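Local coordinates for protein putative oxidoreductase (PDB 3NX4) that binds NADP and probably acts as an NADPH-dependent acryloyl-CoA reductase of the medium-chain dehydrogenase/reductase family, at residues L228-C240 / P254-D266. Numbering follows the deposited sequence.
Sequences LAQMNYGGCVAAC and PFILRNVRLQGVD. With NAP (NADP nicotinamide-adenine-dinucleotide phosphate), chain C.
L228, near the C-terminal end of helix 221-229, sets its CD2 3.9 Å from F255 CZ and also against V260 CG1, while its carbonyl oxygen meets the CB-CG edge of the P254 ring. The carbonyls of L228 and M231 both accept from a water that in turn accepts from R258 NH1, in the guanidinium plane; R258 NH2 is held by the E208 carbonyl. M231 CB packs on V260 CG2 at 3.6 Å. Y233 lays one ring face over R258 O and N259 CB, its chi1 of -171° turning CG away from the backbone N, and L257 O lies at the ring edge, 3.6 Å from CE2. A nearly straight bond from G234 N to R258 O, 2.8 Å, follows in the type II turn 232-235. Strand 235-239 then runs parallel to 261-264, the last two strands of the Rossmann sheet, joined by bonds such as V237 N to R261 O (2.8 Å); R261-Q263 extend the sheet antiparallel into the second subunit. L262 CD1 packs on A239 CB (3.7 Å) and, less closely, on V237 CB and CG1, whereas C236 SG rests on R261 CD. Just past strand 261-264, V265 N donates a hydrogen bond to A239 O. This anchors V265, whose O accepts from nicotinamide N7N at 2.8 Å, consistent with main-chain positioning of the carboxamide.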
loop_
_atom_site.group_PDB
_atom_site.type_symbol
_atom_site.label_atom_id
_atom_site.label_comp_id
_atom_site.label_asym_id
_atom_site.label_seq_id
_atom_site.Cartn_x
_atom_site.Cartn_y
_atom_site.Cartn_z
ATOM N N LEU A 228 -8.712 -6.604 -1.996
ATOM C CA LEU A 228 -7.682 -6.081 -2.901
ATOM C C LEU A 228 -7.997 -6.366 -4.368
ATOM O O LEU A 228 -7.787 -5.502 -5.214
ATOM C CB LEU A 228 -6.294 -6.625 -2.560
ATOM C CG LEU A 228 -5.664 -6.080 -1.280
ATOM C CD1 LEU A 228 -4.516 -6.982 -0.859
ATOM C CD2 LEU A 228 -5.198 -4.647 -1.486
ATOM N N ALA A 229 -8.499 -7.565 -4.663
ATOM C CA ALA A 229 -8.827 -7.955 -6.041
ATOM C C ALA A 229 -10.028 -7.193 -6.618
ATOM O O ALA A 229 -10.237 -7.172 -7.841
ATOM C CB ALA A 229 -9.062 -9.486 -6.132
ATOM N N GLN A 230 -10.796 -6.564 -5.730
ATOM C CA GLN A 230 -12.017 -5.839 -6.079
ATOM C C GLN A 230 -11.868 -4.313 -6.081
ATOM O O GLN A 230 -12.859 -3.592 -6.236
ATOM C CB GLN A 230 -13.121 -6.184 -5.065
ATOM C CG GLN A 230 -13.650 -7.625 -5.167
ATOM C CD GLN A 230 -14.618 -7.976 -4.042
ATOM O OE1 GLN A 230 -14.602 -7.362 -2.980
ATOM N NE2 GLN A 230 -15.464 -8.981 -4.279
HETATM N N MSE A 231 -10.658 -3.814 -5.856
HETATM C CA MSE A 231 -10.458 -2.359 -5.785
HETATM C C MSE A 231 -10.562 -1.687 -7.154
HETATM O O MSE A 231 -10.056 -2.207 -8.164
HETATM C CB MSE A 231 -9.098 -2.016 -5.157
HETATM C CG MSE A 231 -8.908 -2.555 -3.744
HETATM SE SE MSE A 231 -10.329 -2.010 -2.493
HETATM C CE MSE A 231 -10.241 -0.074 -2.702
ATOM N N ASN A 232 -11.200 -0.521 -7.185
ATOM C CA ASN A 232 -11.168 0.312 -8.376
ATOM C C ASN A 232 -9.717 0.670 -8.711
ATOM O O ASN A 232 -8.860 0.723 -7.834
ATOM C CB ASN A 232 -11.917 1.627 -8.142
ATOM C CG ASN A 232 -13.421 1.456 -8.032
ATOM O OD1 ASN A 232 -13.979 0.402 -8.344
ATOM N ND2 ASN A 232 -14.090 2.520 -7.616
ATOM N N TYR A 233 -9.450 0.937 -9.980
ATOM C CA TYR A 233 -8.167 1.515 -10.355
ATOM C C TYR A 233 -7.843 2.753 -9.494
ATOM O O TYR A 233 -8.674 3.659 -9.361
ATOM C CB TYR A 233 -8.198 1.879 -11.834
ATOM C CG TYR A 233 -6.855 2.284 -12.359
ATOM C CD1 TYR A 233 -6.383 3.584 -12.176
ATOM C CD2 TYR A 233 -6.054 1.373 -13.036
ATOM C CE1 TYR A 233 -5.136 3.963 -12.655
ATOM C CE2 TYR A 233 -4.804 1.749 -13.531
ATOM C CZ TYR A 233 -4.357 3.045 -13.334
ATOM O OH TYR A 233 -3.121 3.425 -13.816
ATOM N N GLY A 234 -6.647 2.790 -8.902
ATOM C CA GLY A 234 -6.252 3.895 -8.032
ATOM C C GLY A 234 -6.896 3.884 -6.641
ATOM O O GLY A 234 -6.758 4.830 -5.868
ATOM N N GLY A 235 -7.599 2.806 -6.315
ATOM C CA GLY A 235 -8.241 2.680 -5.010
ATOM C C GLY A 235 -7.239 2.521 -3.872
ATOM O O GLY A 235 -6.071 2.217 -4.108
ATOM N N CYS A 236 -7.695 2.738 -2.636
ATOM C CA CYS A 236 -6.840 2.583 -1.458
ATOM C C CYS A 236 -7.481 1.699 -0.390
ATOM O O CYS A 236 -8.637 1.890 -0.015
ATOM C CB CYS A 236 -6.529 3.954 -0.844
ATOM S SG CYS A 236 -5.506 3.877 0.698
ATOM N N VAL A 237 -6.716 0.742 0.113
ATOM C CA VAL A 237 -7.147 -0.036 1.258
ATOM C C VAL A 237 -6.343 0.371 2.487
ATOM O O VAL A 237 -5.115 0.303 2.471
ATOM C CB VAL A 237 -6.903 -1.540 1.047
ATOM C CG1 VAL A 237 -7.385 -2.316 2.292
ATOM C CG2 VAL A 237 -7.603 -2.030 -0.207
ATOM N N ALA A 238 -7.031 0.793 3.548
ATOM C CA ALA A 238 -6.394 1.004 4.843
ATOM C C ALA A 238 -6.558 -0.283 5.661
ATOM O O ALA A 238 -7.667 -0.696 5.965
ATOM C CB ALA A 238 -7.020 2.213 5.576
ATOM N N ALA A 239 -5.446 -0.931 5.983
ATOM C CA ALA A 239 -5.484 -2.218 6.665
ATOM C C ALA A 239 -4.955 -2.073 8.082
ATOM O O ALA A 239 -3.854 -1.543 8.287
ATOM C CB ALA A 239 -4.645 -3.241 5.893
ATOM N N CYS A 240 -5.714 -2.560 9.060
ATOM C CA CYS A 240 -5.292 -2.426 10.450
ATOM C C CYS A 240 -5.443 -3.707 11.269
ATOM O O CYS A 240 -5.055 -3.740 12.438
ATOM C CB CYS A 240 -6.075 -1.296 11.128
ATOM S SG CYS A 240 -7.837 -1.736 11.380
ATOM N N PRO A 254 -3.297 -6.436 -8.383
ATOM C CA PRO A 254 -4.051 -5.198 -8.139
ATOM C C PRO A 254 -3.103 -4.000 -8.045
ATOM O O PRO A 254 -3.453 -2.879 -8.405
ATOM C CB PRO A 254 -4.712 -5.443 -6.772
ATOM C CG PRO A 254 -4.792 -6.938 -6.644
ATOM C CD PRO A 254 -3.552 -7.461 -7.352
ATOM N N PHE A 255 -1.897 -4.253 -7.568
ATOM C CA PHE A 255 -0.926 -3.178 -7.401
ATOM C C PHE A 255 -0.359 -2.708 -8.722
ATOM O O PHE A 255 -0.357 -1.509 -9.007
ATOM C CB PHE A 255 0.167 -3.622 -6.437
ATOM C CG PHE A 255 -0.380 -4.053 -5.114
ATOM C CD1 PHE A 255 -0.694 -3.105 -4.141
ATOM C CD2 PHE A 255 -0.641 -5.382 -4.861
ATOM C CE1 PHE A 255 -1.239 -3.491 -2.916
ATOM C CE2 PHE A 255 -1.183 -5.781 -3.636
ATOM C CZ PHE A 255 -1.482 -4.829 -2.668
ATOM N N ILE A 256 0.085 -3.649 -9.553
ATOM C CA ILE A 256 0.820 -3.268 -10.749
ATOM C C ILE A 256 -0.062 -3.066 -11.968
ATOM O O ILE A 256 0.382 -2.482 -12.960
ATOM C CB ILE A 256 1.943 -4.267 -11.072
ATOM C CG1 ILE A 256 1.361 -5.553 -11.659
ATOM C CG2 ILE A 256 2.771 -4.537 -9.823
ATOM C CD1 ILE A 256 2.427 -6.541 -12.140
ATOM N N LEU A 257 -1.298 -3.549 -11.909
ATOM C CA LEU A 257 -2.236 -3.386 -13.023
ATOM C C LEU A 257 -3.302 -2.340 -12.688
ATOM O O LEU A 257 -3.882 -1.723 -13.577
ATOM C CB LEU A 257 -2.911 -4.718 -13.379
ATOM C CG LEU A 257 -2.026 -5.808 -13.986
ATOM C CD1 LEU A 257 -2.837 -7.045 -14.347
ATOM C CD2 LEU A 257 -1.315 -5.266 -15.207
ATOM N N ARG A 258 -3.547 -2.123 -11.406
ATOM C CA ARG A 258 -4.601 -1.197 -11.021
ATOM C C ARG A 258 -4.151 -0.066 -10.104
ATOM O O ARG A 258 -4.986 0.699 -9.615
ATOM C CB ARG A 258 -5.777 -1.954 -10.398
ATOM C CG ARG A 258 -6.588 -2.754 -11.421
ATOM C CD ARG A 258 -7.848 -3.351 -10.776
ATOM N NE ARG A 258 -8.622 -4.123 -11.747
ATOM C CZ ARG A 258 -9.536 -5.031 -11.424
ATOM N NH1 ARG A 258 -9.808 -5.284 -10.143
ATOM N NH2 ARG A 258 -10.187 -5.679 -12.384
ATOM N N ASN A 259 -2.842 0.029 -9.871
ATOM C CA ASN A 259 -2.279 1.144 -9.111
ATOM C C ASN A 259 -2.915 1.273 -7.724
ATOM O O ASN A 259 -3.109 2.371 -7.215
ATOM C CB ASN A 259 -2.458 2.447 -9.887
ATOM C CG ASN A 259 -1.315 3.419 -9.667
ATOM O OD1 ASN A 259 -0.312 3.393 -10.394
ATOM N ND2 ASN A 259 -1.448 4.275 -8.649
ATOM N N VAL A 260 -3.225 0.142 -7.111
ATOM C CA VAL A 260 -3.820 0.140 -5.780
ATOM C C VAL A 260 -2.797 0.484 -4.684
ATOM O O VAL A 260 -1.644 0.062 -4.747
ATOM C CB VAL A 260 -4.487 -1.239 -5.484
ATOM C CG1 VAL A 260 -4.813 -1.389 -4.019
ATOM C CG2 VAL A 260 -5.732 -1.433 -6.357
ATOM N N ARG A 261 -3.236 1.248 -3.679
ATOM C CA ARG A 261 -2.425 1.503 -2.495
ATOM C C ARG A 261 -2.924 0.644 -1.346
ATOM O O ARG A 261 -4.129 0.611 -1.060
ATOM C CB ARG A 261 -2.527 2.966 -2.072
ATOM C CG ARG A 261 -1.808 3.280 -0.748
ATOM C CD ARG A 261 -1.888 4.775 -0.380
ATOM N NE ARG A 261 -1.251 5.641 -1.372
ATOM C CZ ARG A 261 -1.209 6.974 -1.294
ATOM N NH1 ARG A 261 -1.780 7.609 -0.274
ATOM N NH2 ARG A 261 -0.614 7.681 -2.245
ATOM N N LEU A 262 -2.009 -0.059 -0.695
ATOM C CA LEU A 262 -2.327 -0.719 0.574
ATOM C C LEU A 262 -1.571 0.018 1.673
ATOM O O LEU A 262 -0.349 -0.093 1.778
ATOM C CB LEU A 262 -1.947 -2.204 0.537
ATOM C CG LEU A 262 -2.039 -3.006 1.836
ATOM C CD1 LEU A 262 -3.476 -2.996 2.396
ATOM C CD2 LEU A 262 -1.559 -4.427 1.605
ATOM N N GLN A 263 -2.297 0.810 2.456
ATOM C CA GLN A 263 -1.702 1.562 3.550
ATOM C C GLN A 263 -1.905 0.840 4.880
ATOM O O GLN A 263 -3.038 0.682 5.351
ATOM C CB GLN A 263 -2.323 2.950 3.648
ATOM C CG GLN A 263 -1.790 3.752 4.851
ATOM C CD GLN A 263 -0.301 4.081 4.710
ATOM O OE1 GLN A 263 0.104 4.773 3.778
ATOM N NE2 GLN A 263 0.514 3.565 5.624
ATOM N N GLY A 264 -0.814 0.388 5.479
ATOM C CA GLY A 264 -0.896 -0.202 6.803
ATOM C C GLY A 264 -1.140 0.898 7.823
ATOM O O GLY A 264 -0.634 2.018 7.682
ATOM N N VAL A 265 -1.911 0.585 8.854
ATOM C CA VAL A 265 -2.206 1.552 9.904
ATOM C C VAL A 265 -1.860 0.959 11.259
ATOM O O VAL A 265 -2.433 -0.056 11.653
ATOM C CB VAL A 265 -3.698 1.924 9.902
ATOM C CG1 VAL A 265 -4.054 2.749 11.131
ATOM C CG2 VAL A 265 -4.054 2.664 8.626
ATOM N N ASP A 266 -0.908 1.580 11.952
ATOM C CA ASP A 266 -0.561 1.201 13.324
ATOM C C ASP A 266 -1.040 2.283 14.281
ATOM O O ASP A 266 -0.783 3.462 14.057
ATOM C CB ASP A 266 0.960 1.064 13.479
ATOM C CG ASP A 266 1.395 1.058 14.947
ATOM O OD1 ASP A 266 0.987 0.133 15.670
ATOM O OD2 ASP A 266 2.138 1.970 15.379
HETATM P PA NAP C . -13.449 -6.802 17.012
HETATM O O1A NAP C . -14.340 -5.870 17.722
HETATM O O2A NAP C . -13.345 -8.176 17.529
HETATM O O5B NAP C . -13.796 -6.812 15.452
HETATM C C5B NAP C . -13.289 -7.842 14.651
HETATM C C4B NAP C . -14.415 -8.193 13.690
HETATM O O4B NAP C . -13.917 -9.066 12.713
HETATM C C3B NAP C . -15.569 -8.923 14.382
HETATM O O3B NAP C . -16.561 -8.006 14.801
HETATM C C2B NAP C . -16.102 -9.825 13.285
HETATM O O2B NAP C . -17.043 -9.076 12.552
HETATM C C1B NAP C . -14.895 -10.044 12.390
HETATM N N9A NAP C . -14.283 -11.363 12.606
HETATM C C8A NAP C . -13.985 -11.960 13.807
HETATM N N7A NAP C . -13.404 -13.157 13.546
HETATM C C5A NAP C . -13.316 -13.318 12.209
HETATM C C6A NAP C . -12.820 -14.342 11.413
HETATM N N6A NAP C . -12.298 -15.437 11.950
HETATM N N1A NAP C . -12.870 -14.212 10.047
HETATM C C2A NAP C . -13.413 -13.082 9.473
HETATM N N3A NAP C . -13.912 -12.070 10.266
HETATM C C4A NAP C . -13.864 -12.193 11.610
HETATM O O3 NAP C . -11.947 -6.204 17.007
HETATM P PN NAP C . -11.455 -4.680 16.976
HETATM O O1N NAP C . -11.099 -4.226 18.339
HETATM O O2N NAP C . -12.463 -3.923 16.198
HETATM O O5D NAP C . -10.114 -4.882 16.106
HETATM C C5D NAP C . -10.234 -5.339 14.780
HETATM C C4D NAP C . -8.878 -5.811 14.279
HETATM O O4D NAP C . -8.022 -4.696 14.214
HETATM C C3D NAP C . -8.231 -6.793 15.240
HETATM O O3D NAP C . -7.515 -7.757 14.499
HETATM C C2D NAP C . -7.266 -5.947 16.037
HETATM O O2D NAP C . -6.152 -6.694 16.462
HETATM C C1D NAP C . -6.867 -4.925 14.992
HETATM N N1N NAP C . -6.401 -3.647 15.544
HETATM C C2N NAP C . -5.123 -3.259 15.263
HETATM C C3N NAP C . -4.618 -2.049 15.731
HETATM C C7N NAP C . -3.456 -1.459 14.981
HETATM O O7N NAP C . -2.495 -0.693 15.660
HETATM N N7N NAP C . -3.369 -1.685 13.675
HETATM C C4N NAP C . -5.442 -1.227 16.499
HETATM C C5N NAP C . -6.755 -1.633 16.777
HETATM C C6N NAP C . -7.226 -2.847 16.282
HETATM P P2B NAP C . -18.350 -9.789 11.910
HETATM O O1X NAP C . -19.299 -8.690 11.518
HETATM O O2X NAP C . -17.947 -10.578 10.688
HETATM O O3X NAP C . -18.954 -10.686 12.958
HETATM O O HOH W 1 -8.189 -4.381 -7.889
HETATM O O HOH W 2 -1.344 5.027 -12.589
#